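Elongation factor G (PDB 2DY1) binds GTP and magnesium, and probably acts as the translocation GTPase that moves tRNA and mRNA through the ribosome during elongation. Local coordinates at residues A[92-103]-A[115-125]; A[166-174]-A[252-260]. All coordinates share one frame; numbering follows the deposited sequence.

Contact 1: A[92-103]-A[115-125]; sequences RGALEAADAALV and TERAWTVAERL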
loop_
_atom_site.group_PDB
_atom_site.type_symbol
_atom_site.label_atom_id
_atom_site.label_comp_id
_atom_site.label_asym_id
_atom_site.label_seq_id
_atom_site.Cartn_x
_atom_site.Cartn_y
_atom_site.Cartn_z
ATOM N N ARG A 92 2.585 -1.725 5.836
ATOM C CA ARG A 92 3.338 -0.556 6.310
ATOM C C ARG A 92 2.847 -0.106 7.677
ATOM O O ARG A 92 3.649 0.329 8.522
ATOM C CB ARG A 92 3.297 0.559 5.260
ATOM C CG ARG A 92 4.125 0.164 4.010
ATOM C CD ARG A 92 4.306 1.283 3.031
ATOM N NE ARG A 92 5.039 0.822 1.841
ATOM C CZ ARG A 92 5.584 1.647 0.953
ATOM N NH1 ARG A 92 5.479 2.955 1.129
ATOM N NH2 ARG A 92 6.226 1.166 -0.104
ATOM N N GLY A 93 1.548 -0.246 7.915
ATOM C CA GLY A 93 1.003 0.109 9.219
ATOM C C GLY A 93 1.579 -0.776 10.322
ATOM O O GLY A 93 1.873 -0.296 11.418
ATOM N N ALA A 94 1.736 -2.076 10.061
ATOM C CA ALA A 94 2.284 -2.996 11.062
ATOM C C ALA A 94 3.736 -2.644 11.362
ATOM O O ALA A 94 4.146 -2.667 12.515
ATOM C CB ALA A 94 2.182 -4.448 10.581
ATOM N N LEU A 95 4.501 -2.304 10.327
ATOM C CA LEU A 95 5.899 -1.950 10.537
ATOM C C LEU A 95 5.990 -0.634 11.320
ATOM O O LEU A 95 6.831 -0.493 12.212
ATOM C CB LEU A 95 6.641 -1.878 9.186
ATOM C CG LEU A 95 6.911 -3.280 8.601
ATOM C CD1 LEU A 95 7.243 -3.179 7.129
ATOM C CD2 LEU A 95 8.026 -3.979 9.389
ATOM N N GLU A 96 5.123 0.323 10.994
ATOM C CA GLU A 96 5.087 1.612 11.715
ATOM C C GLU A 96 4.864 1.399 13.199
ATOM O O GLU A 96 5.417 2.120 14.047
ATOM C CB GLU A 96 3.904 2.452 11.257
ATOM C CG GLU A 96 4.094 3.366 10.132
ATOM C CD GLU A 96 2.998 4.414 10.148
ATOM O OE1 GLU A 96 2.962 5.237 9.240
ATOM O OE2 GLU A 96 2.174 4.415 11.097
ATOM N N ALA A 97 4.009 0.426 13.511
ATOM C CA ALA A 97 3.627 0.106 14.868
ATOM C C ALA A 97 4.626 -0.668 15.690
ATOM O O ALA A 97 4.492 -0.727 16.895
ATOM C CB ALA A 97 2.305 -0.686 14.844
ATOM N N ALA A 98 5.621 -1.269 15.045
ATOM C CA ALA A 98 6.570 -2.122 15.766
ATOM C C ALA A 98 7.932 -1.486 15.940
ATOM O O ALA A 98 8.225 -0.499 15.289
ATOM C CB ALA A 98 6.725 -3.442 15.011
ATOM N N ASP A 99 8.746 -2.092 16.804
ATOM C CA ASP A 99 10.095 -1.600 17.033
ATOM C C ASP A 99 11.138 -2.484 16.340
ATOM O O ASP A 99 12.345 -2.202 16.410
ATOM C CB ASP A 99 10.397 -1.521 18.539
ATOM C CG ASP A 99 9.462 -0.577 19.272
ATOM O OD1 ASP A 99 8.948 0.366 18.638
ATOM O OD2 ASP A 99 9.250 -0.783 20.495
ATOM N N ALA A 100 10.684 -3.544 15.667
ATOM C CA ALA A 100 11.591 -4.451 14.947
ATOM C C ALA A 100 10.754 -5.270 13.983
ATOM O O ALA A 100 9.542 -5.417 14.182
ATOM C CB ALA A 100 12.311 -5.383 15.912
ATOM N N ALA A 101 11.407 -5.792 12.945
ATOM C CA ALA A 101 10.720 -6.618 11.963
ATOM C C ALA A 101 11.271 -8.041 12.000
ATOM O O ALA A 101 12.479 -8.237 12.019
ATOM C CB ALA A 101 10.923 -6.042 10.578
ATOM N N LEU A 102 10.376 -9.024 12.054
ATOM C CA LEU A 102 10.752 -10.441 11.995
ATOM C C LEU A 102 10.338 -10.791 10.574
ATOM O O LEU A 102 9.154 -10.737 10.238
ATOM C CB LEU A 102 9.949 -11.265 13.007
ATOM C CG LEU A 102 10.089 -12.794 12.897
ATOM C CD1 LEU A 102 11.584 -13.218 13.058
ATOM C CD2 LEU A 102 9.243 -13.476 13.997
ATOM N N VAL A 103 11.305 -11.159 9.746
ATOM C CA VAL A 103 11.045 -11.403 8.331
ATOM C C VAL A 103 11.084 -12.887 8.023
ATOM O O VAL A 103 12.133 -13.503 8.106
ATOM C CB VAL A 103 12.116 -10.646 7.475
ATOM C CG1 VAL A 103 11.797 -10.759 5.991
ATOM C CG2 VAL A 103 12.186 -9.149 7.908
ATOM N N THR A 115 9.546 -10.062 0.122
ATOM C CA THR A 115 10.498 -10.057 1.220
ATOM C C THR A 115 11.247 -8.726 1.147
ATOM O O THR A 115 11.385 -8.028 2.144
ATOM C CB THR A 115 11.539 -11.195 1.067
ATOM O OG1 THR A 115 10.882 -12.412 0.688
ATOM C CG2 THR A 115 12.276 -11.410 2.373
ATOM N N GLU A 116 11.728 -8.393 -0.049
ATOM C CA GLU A 116 12.463 -7.150 -0.260
ATOM C C GLU A 116 11.625 -5.924 0.070
ATOM O O GLU A 116 12.123 -4.986 0.676
ATOM C CB GLU A 116 12.943 -7.055 -1.716
ATOM C CG GLU A 116 14.104 -7.972 -2.037
ATOM C CD GLU A 116 15.436 -7.459 -1.494
ATOM O OE1 GLU A 116 15.443 -6.488 -0.703
ATOM O OE2 GLU A 116 16.483 -8.036 -1.860
ATOM N N ARG A 117 10.359 -5.925 -0.334
ATOM C CA ARG A 117 9.516 -4.766 -0.049
ATOM C C ARG A 117 9.400 -4.507 1.449
ATOM O O ARG A 117 9.524 -3.363 1.901
ATOM C CB ARG A 117 8.103 -4.945 -0.588
ATOM C CG ARG A 117 7.930 -5.084 -2.087
ATOM C CD ARG A 117 6.448 -4.919 -2.357
ATOM N NE ARG A 117 5.927 -5.668 -3.496
ATOM C CZ ARG A 117 5.294 -6.829 -3.469
ATOM N NH1 ARG A 117 5.103 -7.426 -2.323
ATOM N NH2 ARG A 117 4.851 -7.365 -4.596
ATOM N N ALA A 118 9.134 -5.556 2.220
ATOM C CA ALA A 118 8.995 -5.383 3.664
ATOM C C ALA A 118 10.340 -4.984 4.270
ATOM O O ALA A 118 10.397 -4.140 5.161
ATOM C CB ALA A 118 8.481 -6.668 4.303
ATOM N N TRP A 119 11.418 -5.609 3.794
ATOM C CA TRP A 119 12.764 -5.310 4.287
ATOM C C TRP A 119 13.102 -3.828 4.093
ATOM O O TRP A 119 13.620 -3.170 4.995
ATOM C CB TRP A 119 13.781 -6.169 3.534
ATOM C CG TRP A 119 15.166 -6.133 4.115
ATOM C CD1 TRP A 119 16.185 -5.282 3.783
ATOM C CD2 TRP A 119 15.673 -6.995 5.125
ATOM N NE1 TRP A 119 17.300 -5.568 4.532
ATOM C CE2 TRP A 119 17.014 -6.617 5.367
ATOM C CE3 TRP A 119 15.128 -8.060 5.853
ATOM C CZ2 TRP A 119 17.814 -7.267 6.312
ATOM C CZ3 TRP A 119 15.920 -8.707 6.792
ATOM C CH2 TRP A 119 17.253 -8.304 7.013
ATOM N N THR A 120 12.788 -3.310 2.911
ATOM C CA THR A 120 13.069 -1.915 2.581
ATOM C C THR A 120 12.276 -0.947 3.461
ATOM O O THR A 120 12.814 0.056 3.926
ATOM C CB THR A 120 12.743 -1.637 1.100
ATOM O OG1 THR A 120 13.625 -2.404 0.275
ATOM C CG2 THR A 120 12.924 -0.159 0.780
ATOM N N VAL A 121 10.999 -1.246 3.673
ATOM C CA VAL A 121 10.171 -0.382 4.520
ATOM C C VAL A 121 10.750 -0.391 5.931
ATOM O O VAL A 121 10.889 0.666 6.568
ATOM C CB VAL A 121 8.713 -0.875 4.547
ATOM C CG1 VAL A 121 7.885 -0.057 5.558
ATOM C CG2 VAL A 121 8.127 -0.742 3.145
ATOM N N ALA A 122 11.125 -1.577 6.416
ATOM C CA ALA A 122 11.690 -1.672 7.752
ATOM C C ALA A 122 12.960 -0.833 7.844
ATOM O O ALA A 122 13.179 -0.131 8.830
ATOM C CB ALA A 122 12.002 -3.144 8.099
ATOM N N GLU A 123 13.798 -0.926 6.814
ATOM C CA GLU A 123 15.052 -0.175 6.774
ATOM C C GLU A 123 14.792 1.332 6.840
ATOM O O GLU A 123 15.438 2.042 7.628
ATOM C CB GLU A 123 15.826 -0.548 5.501
ATOM C CG GLU A 123 17.333 -0.342 5.589
ATOM C CD GLU A 123 18.089 -1.191 4.576
ATOM O OE1 GLU A 123 17.847 -1.025 3.359
ATOM O OE2 GLU A 123 18.917 -2.032 4.997
ATOM N N ARG A 124 13.836 1.818 6.047
ATOM C CA ARG A 124 13.517 3.247 6.028
ATOM C C ARG A 124 12.976 3.727 7.366
ATOM O O ARG A 124 13.154 4.882 7.727
ATOM C CB ARG A 124 12.528 3.580 4.902
ATOM C CG ARG A 124 13.095 3.365 3.496
ATOM C CD ARG A 124 12.347 4.187 2.448
ATOM N NE ARG A 124 10.927 3.849 2.370
ATOM C CZ ARG A 124 10.338 3.316 1.303
ATOM N NH1 ARG A 124 11.044 3.058 0.212
ATOM N NH2 ARG A 124 9.037 3.045 1.324
ATOM N N LEU A 125 12.308 2.840 8.099
ATOM C CA LEU A 125 11.784 3.182 9.423
ATOM C C LEU A 125 12.872 3.085 10.483
ATOM O O LEU A 125 12.649 3.447 11.635
ATOM C CB LEU A 125 10.626 2.249 9.806
ATOM C CG LEU A 125 9.303 2.579 9.114
ATOM C CD1 LEU A 125 8.365 1.400 9.260
ATOM C CD2 LEU A 125 8.659 3.826 9.730
#
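Strand 100-103 and helix 115-124, which meet through the pairs Ala101-Ala122 and Val103-Thr115, run nearly antiparallel, with 165° between their directions and their axes 9.1 Å apart, while helix 92-97 approaches the same helix to 10.0 Å. The strand and helix 115-124 belong to a beta-alpha-beta crossover of the P-loop GTPase domain, strand 100-106 and helix 113-124 leading to strand 129-134; helix 92-97 precedes this unit. Most of the interface is apolar, and no hydrogen bond crosses it. Leu95 enters between turns of helix 115-124: its CD1 touches Val121 CG1 at 3.6 Å, and on the next turn Leu125 CD1 meets Leu95 CB at 3.7 Å. Small residues suit both sides where strand and helix face each other: Ala101 CB and Ala122 CB are 4.0 Å apart, and the helix can lie close to the sheet.

At the partly exposed margin, the extended Arg92 chain passes across Val121, with NE 3.7 Å from CG2. Arg124, bent at chi3, brings NH2 over one face of the Arg92 guanidinium, 3.6 Å from NH1. The two planes are 69° apart, and these like charges probably cost some energy, offset in part by the hydrogen bond from Arg92 NH1 to the carbonyl O of Arg377. With an alanine here, that carbonyl would probably be left without its donor and Val121 CG2 without its cover.

Branching lets Val103 serve two partners. Its CG1 methyl, placed by a chi1 of -174°, faces Thr115 CG2, whereas CG2 approaches the benzo part of the Trp119 indole, 3.8 Å from CE3.

Contact 2: A[166-174]-A[252-260]; sequences GGKWVGLID and LASGEREIG. With GTP (guanosine-5'-triphosphate), chain C.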
loop_
_atom_site.group_PDB
_atom_site.type_symbol
_atom_site.label_atom_id
_atom_site.label_comp_id
_atom_site.label_asym_id
_atom_site.label_seq_id
_atom_site.Cartn_x
_atom_site.Cartn_y
_atom_site.Cartn_z
ATOM N N GLY A 166 19.095 -38.801 9.188
ATOM C CA GLY A 166 18.835 -39.540 7.966
ATOM C C GLY A 166 18.138 -38.724 6.892
ATOM O O GLY A 166 17.195 -39.202 6.255
ATOM N N GLY A 167 18.590 -37.491 6.691
ATOM C CA GLY A 167 17.990 -36.645 5.670
ATOM C C GLY A 167 16.725 -35.898 6.062
ATOM O O GLY A 167 16.255 -35.051 5.307
ATOM N N LYS A 168 16.178 -36.197 7.237
ATOM C CA LYS A 168 14.963 -35.545 7.697
ATOM C C LYS A 168 15.284 -34.422 8.682
ATOM O O LYS A 168 16.053 -34.625 9.627
ATOM C CB LYS A 168 14.065 -36.573 8.378
ATOM C CG LYS A 168 12.785 -36.006 8.975
ATOM C CD LYS A 168 12.016 -37.097 9.691
ATOM C CE LYS A 168 10.729 -36.584 10.307
ATOM N NZ LYS A 168 10.093 -37.640 11.147
ATOM N N TRP A 169 14.699 -33.248 8.462
ATOM C CA TRP A 169 14.925 -32.112 9.372
ATOM C C TRP A 169 14.121 -32.376 10.639
ATOM O O TRP A 169 12.896 -32.504 10.582
ATOM C CB TRP A 169 14.453 -30.821 8.721
ATOM C CG TRP A 169 14.521 -29.640 9.643
ATOM C CD1 TRP A 169 15.575 -29.284 10.449
ATOM C CD2 TRP A 169 13.520 -28.639 9.820
ATOM N NE1 TRP A 169 15.288 -28.114 11.113
ATOM C CE2 TRP A 169 14.033 -27.696 10.745
ATOM C CE3 TRP A 169 12.236 -28.443 9.287
ATOM C CZ2 TRP A 169 13.312 -26.572 11.148
ATOM C CZ3 TRP A 169 11.512 -27.322 9.694
ATOM C CH2 TRP A 169 12.059 -26.402 10.616
ATOM N N VAL A 170 14.805 -32.449 11.775
ATOM C CA VAL A 170 14.162 -32.744 13.055
ATOM C C VAL A 170 14.434 -31.743 14.155
ATOM O O VAL A 170 13.850 -31.846 15.231
ATOM C CB VAL A 170 14.594 -34.131 13.613
ATOM C CG1 VAL A 170 14.238 -35.221 12.613
ATOM C CG2 VAL A 170 16.111 -34.149 13.908
ATOM N N GLY A 171 15.309 -30.774 13.907
ATOM C CA GLY A 171 15.609 -29.852 14.979
ATOM C C GLY A 171 16.590 -28.749 14.670
ATOM O O GLY A 171 16.813 -28.378 13.516
ATOM N N LEU A 172 17.196 -28.249 15.745
ATOM C CA LEU A 172 18.106 -27.126 15.668
ATOM C C LEU A 172 19.433 -27.361 16.346
ATOM O O LEU A 172 19.517 -28.078 17.345
ATOM C CB LEU A 172 17.495 -25.909 16.393
ATOM C CG LEU A 172 16.107 -25.399 16.029
ATOM C CD1 LEU A 172 15.793 -24.157 16.851
ATOM C CD2 LEU A 172 16.083 -25.080 14.542
ATOM N N ILE A 173 20.460 -26.750 15.776
ATOM C CA ILE A 173 21.789 -26.742 16.375
ATOM C C ILE A 173 21.975 -25.262 16.687
ATOM O O ILE A 173 21.997 -24.412 15.780
ATOM C CB ILE A 173 22.891 -27.193 15.396
ATOM C CG1 ILE A 173 22.700 -28.662 15.034
ATOM C CG2 ILE A 173 24.281 -27.012 16.052
ATOM C CD1 ILE A 173 23.616 -29.130 13.921
ATOM N N ASP A 174 22.071 -24.946 17.973
ATOM C CA ASP A 174 22.243 -23.566 18.403
ATOM C C ASP A 174 23.747 -23.323 18.327
ATOM O O ASP A 174 24.499 -23.828 19.155
ATOM C CB ASP A 174 21.714 -23.420 19.828
ATOM C CG ASP A 174 21.933 -22.038 20.378
ATOM O OD1 ASP A 174 23.099 -21.742 20.700
ATOM O OD2 ASP A 174 20.956 -21.254 20.472
ATOM N N LEU A 252 15.781 -20.469 12.672
ATOM C CA LEU A 252 15.093 -21.514 11.933
ATOM C C LEU A 252 13.901 -21.971 12.762
ATOM O O LEU A 252 14.066 -22.372 13.921
ATOM C CB LEU A 252 16.082 -22.677 11.722
ATOM C CG LEU A 252 15.788 -23.943 10.935
ATOM C CD1 LEU A 252 15.325 -23.638 9.515
ATOM C CD2 LEU A 252 17.096 -24.749 10.909
ATOM N N ALA A 253 12.696 -21.920 12.185
ATOM C CA ALA A 253 11.512 -22.371 12.918
ATOM C C ALA A 253 10.395 -22.665 11.932
ATOM O O ALA A 253 10.339 -22.075 10.858
ATOM C CB ALA A 253 11.047 -21.297 13.930
ATOM N N SER A 254 9.515 -23.590 12.307
ATOM C CA SER A 254 8.378 -23.941 11.463
ATOM C C SER A 254 7.165 -24.155 12.361
ATOM O O SER A 254 7.213 -24.932 13.307
ATOM C CB SER A 254 8.637 -25.230 10.693
ATOM O OG SER A 254 7.417 -25.731 10.163
ATOM N N GLY A 255 6.074 -23.446 12.073
ATOM C CA GLY A 255 4.888 -23.654 12.886
ATOM C C GLY A 255 4.162 -24.922 12.462
ATOM O O GLY A 255 3.415 -25.499 13.236
ATOM N N GLU A 256 4.436 -25.380 11.239
ATOM C CA GLU A 256 3.777 -26.578 10.698
ATOM C C GLU A 256 4.402 -27.834 11.300
ATOM O O GLU A 256 3.699 -28.746 11.701
ATOM C CB GLU A 256 3.920 -26.588 9.179
ATOM C CG GLU A 256 3.077 -27.613 8.452
ATOM C CD GLU A 256 1.621 -27.216 8.404
ATOM O OE1 GLU A 256 1.346 -26.013 8.176
ATOM O OE2 GLU A 256 0.756 -28.101 8.586
ATOM N N ARG A 257 5.729 -27.862 11.385
ATOM C CA ARG A 257 6.437 -29.007 11.967
ATOM C C ARG A 257 6.633 -28.835 13.480
ATOM O O ARG A 257 7.131 -29.738 14.150
ATOM C CB ARG A 257 7.823 -29.159 11.314
ATOM C CG ARG A 257 7.835 -29.348 9.816
ATOM C CD ARG A 257 7.182 -30.660 9.447
ATOM N NE ARG A 257 7.827 -31.766 10.138
ATOM C CZ ARG A 257 7.302 -32.982 10.263
ATOM N NH1 ARG A 257 6.112 -33.252 9.740
ATOM N NH2 ARG A 257 7.965 -33.927 10.918
ATOM N N GLU A 258 6.226 -27.682 14.014
ATOM C CA GLU A 258 6.394 -27.349 15.422
ATOM C C GLU A 258 7.841 -27.542 15.866
ATOM O O GLU A 258 8.117 -28.209 16.860
ATOM C CB GLU A 258 5.449 -28.159 16.322
ATOM C CG GLU A 258 4.015 -27.615 16.298
ATOM C CD GLU A 258 3.813 -26.335 17.123
ATOM O OE1 GLU A 258 4.813 -25.677 17.560
ATOM O OE2 GLU A 258 2.618 -25.994 17.321
ATOM N N ILE A 259 8.751 -26.951 15.103
ATOM C CA ILE A 259 10.177 -26.999 15.411
ATOM C C ILE A 259 10.689 -25.583 15.687
ATOM O O ILE A 259 10.465 -24.671 14.887
ATOM C CB ILE A 259 10.984 -27.591 14.228
ATOM C CG1 ILE A 259 10.689 -29.090 14.092
ATOM C CG2 ILE A 259 12.494 -27.344 14.436
ATOM C CD1 ILE A 259 11.323 -29.721 12.830
ATOM N N GLY A 260 11.347 -25.399 16.834
ATOM C CA GLY A 260 11.955 -24.111 17.168
ATOM C C GLY A 260 11.053 -22.941 17.487
ATOM O O GLY A 260 11.504 -21.806 17.457
HETATM P PG GTP C . 0.241 -14.730 3.758
HETATM O O1G GTP C . -0.770 -15.043 2.549
HETATM O O2G GTP C . -0.598 -14.223 5.028
HETATM O O3G GTP C . 1.317 -13.785 3.383
HETATM O O3B GTP C . 0.815 -16.194 4.104
HETATM P PB GTP C . 1.588 -16.581 5.456
HETATM O O1B GTP C . 2.982 -16.087 5.363
HETATM O O2B GTP C . 0.785 -16.159 6.629
HETATM O O3A GTP C . 1.686 -18.177 5.324
HETATM P PA GTP C . 0.633 -19.200 5.970
HETATM O O1A GTP C . 0.904 -19.317 7.420
HETATM O O2A GTP C . -0.730 -18.824 5.530
HETATM O "O5'" GTP C . 1.045 -20.598 5.292
HETATM C "C5'" GTP C . 0.719 -20.813 3.918
HETATM C "C4'" GTP C . 0.850 -22.297 3.581
HETATM O "O4'" GTP C . 2.166 -22.698 3.997
HETATM C "C3'" GTP C . -0.138 -23.111 4.419
HETATM O "O3'" GTP C . -0.525 -24.277 3.686
HETATM C "C2'" GTP C . 0.699 -23.505 5.636
HETATM O "O2'" GTP C . 0.209 -24.739 6.169
HETATM C "C1'" GTP C . 2.028 -23.778 4.933
HETATM N N9 GTP C . 3.184 -23.769 5.857
HETATM C C8 GTP C . 3.508 -22.789 6.698
HETATM N N7 GTP C . 4.679 -23.060 7.270
HETATM C C5 GTP C . 5.106 -24.227 6.796
HETATM C C6 GTP C . 6.239 -25.001 7.025
HETATM O O6 GTP C . 7.140 -24.624 7.774
HETATM N N1 GTP C . 6.363 -26.222 6.350
HETATM C C2 GTP C . 5.360 -26.636 5.465
HETATM N N2 GTP C . 5.475 -27.794 4.819
HETATM N N3 GTP C . 4.284 -25.860 5.266
HETATM C C4 GTP C . 4.145 -24.688 5.902
HETATM O O HOH W 1 10.614 -33.604 12.003
#
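Trp169 and Ile259 form the centre of this contact between strand 168-174 and the loop 252-260, which probably corresponds to the G5 guanine-recognition element of the GTPase fold. Trp169 swings its indole toward the loop because a chi1 of 174° puts CG opposite the backbone N. Ile259 CD1 sits over one face as a CH-pi contact, 3.7 Å from the centroid of the six-membered ring and 5° off its normal. Beta branching suits Ile259, since CG2 can reach Trp169 CZ2 while CD1 covers the ring. Leu252 CG packs obliquely against the same CZ2, and at the ring edge Ser254 CB lies 3.6 Å from CH2.

Leu172 and Leu252 lie alongside one another, pointing opposite ways, CD2 of Leu172 meeting CB of Leu252 at 3.7 Å. Gly260, before helix 261-271, has a positive phi; a CB there would press on Leu172 CD1 and clash with Leu252 O.

Through Ser254 this apolar core backs the nucleotide site. Its OG donates to GTP O6 at 2.6 Å and accepts a nearly straight bond from Arg257 N (3.0 Å, 171°), an ST motif that fixes the hydroxyl. Glu258 and Ile259 form a G1 beta bulge facing Ser254, with Ser254 N and O paired to Ile259 O and N. Glu256 rests CB against the base at C6 and C5; the bend at chi2 then lets OE1 accept from the ribose O2' at 2.6 Å. Arg257, bent twice, touches Asp137, another GTP-binding residue. A water in the plane of the Arg257 guanidinium accepts from NH2 and donates to Trp169 O, 2.9 Å from that carbonyl.

How the contacts relate
Both contacts reach the same mixed sheet of the GTP-binding domain, in which strands 129-134, 248-252 and 156-165 lie between 100-106 and 168-174. Their centres are 26 Å apart, their nearest atoms about 8 Å, and they do not touch. Contact 2 holds the guanine through Ser254 and the ribose through Glu256. Contact 1 stands behind the phosphate end: the side chain of Thr115 is about 10 Å from GTP and about 6 Å from that of Ser20, a GTP-binding residue, and the side chain of Ala118 is about 13 Å from the magnesium ion. One is thus first-shell to the ligand, the other part of the framework beside the P-loop.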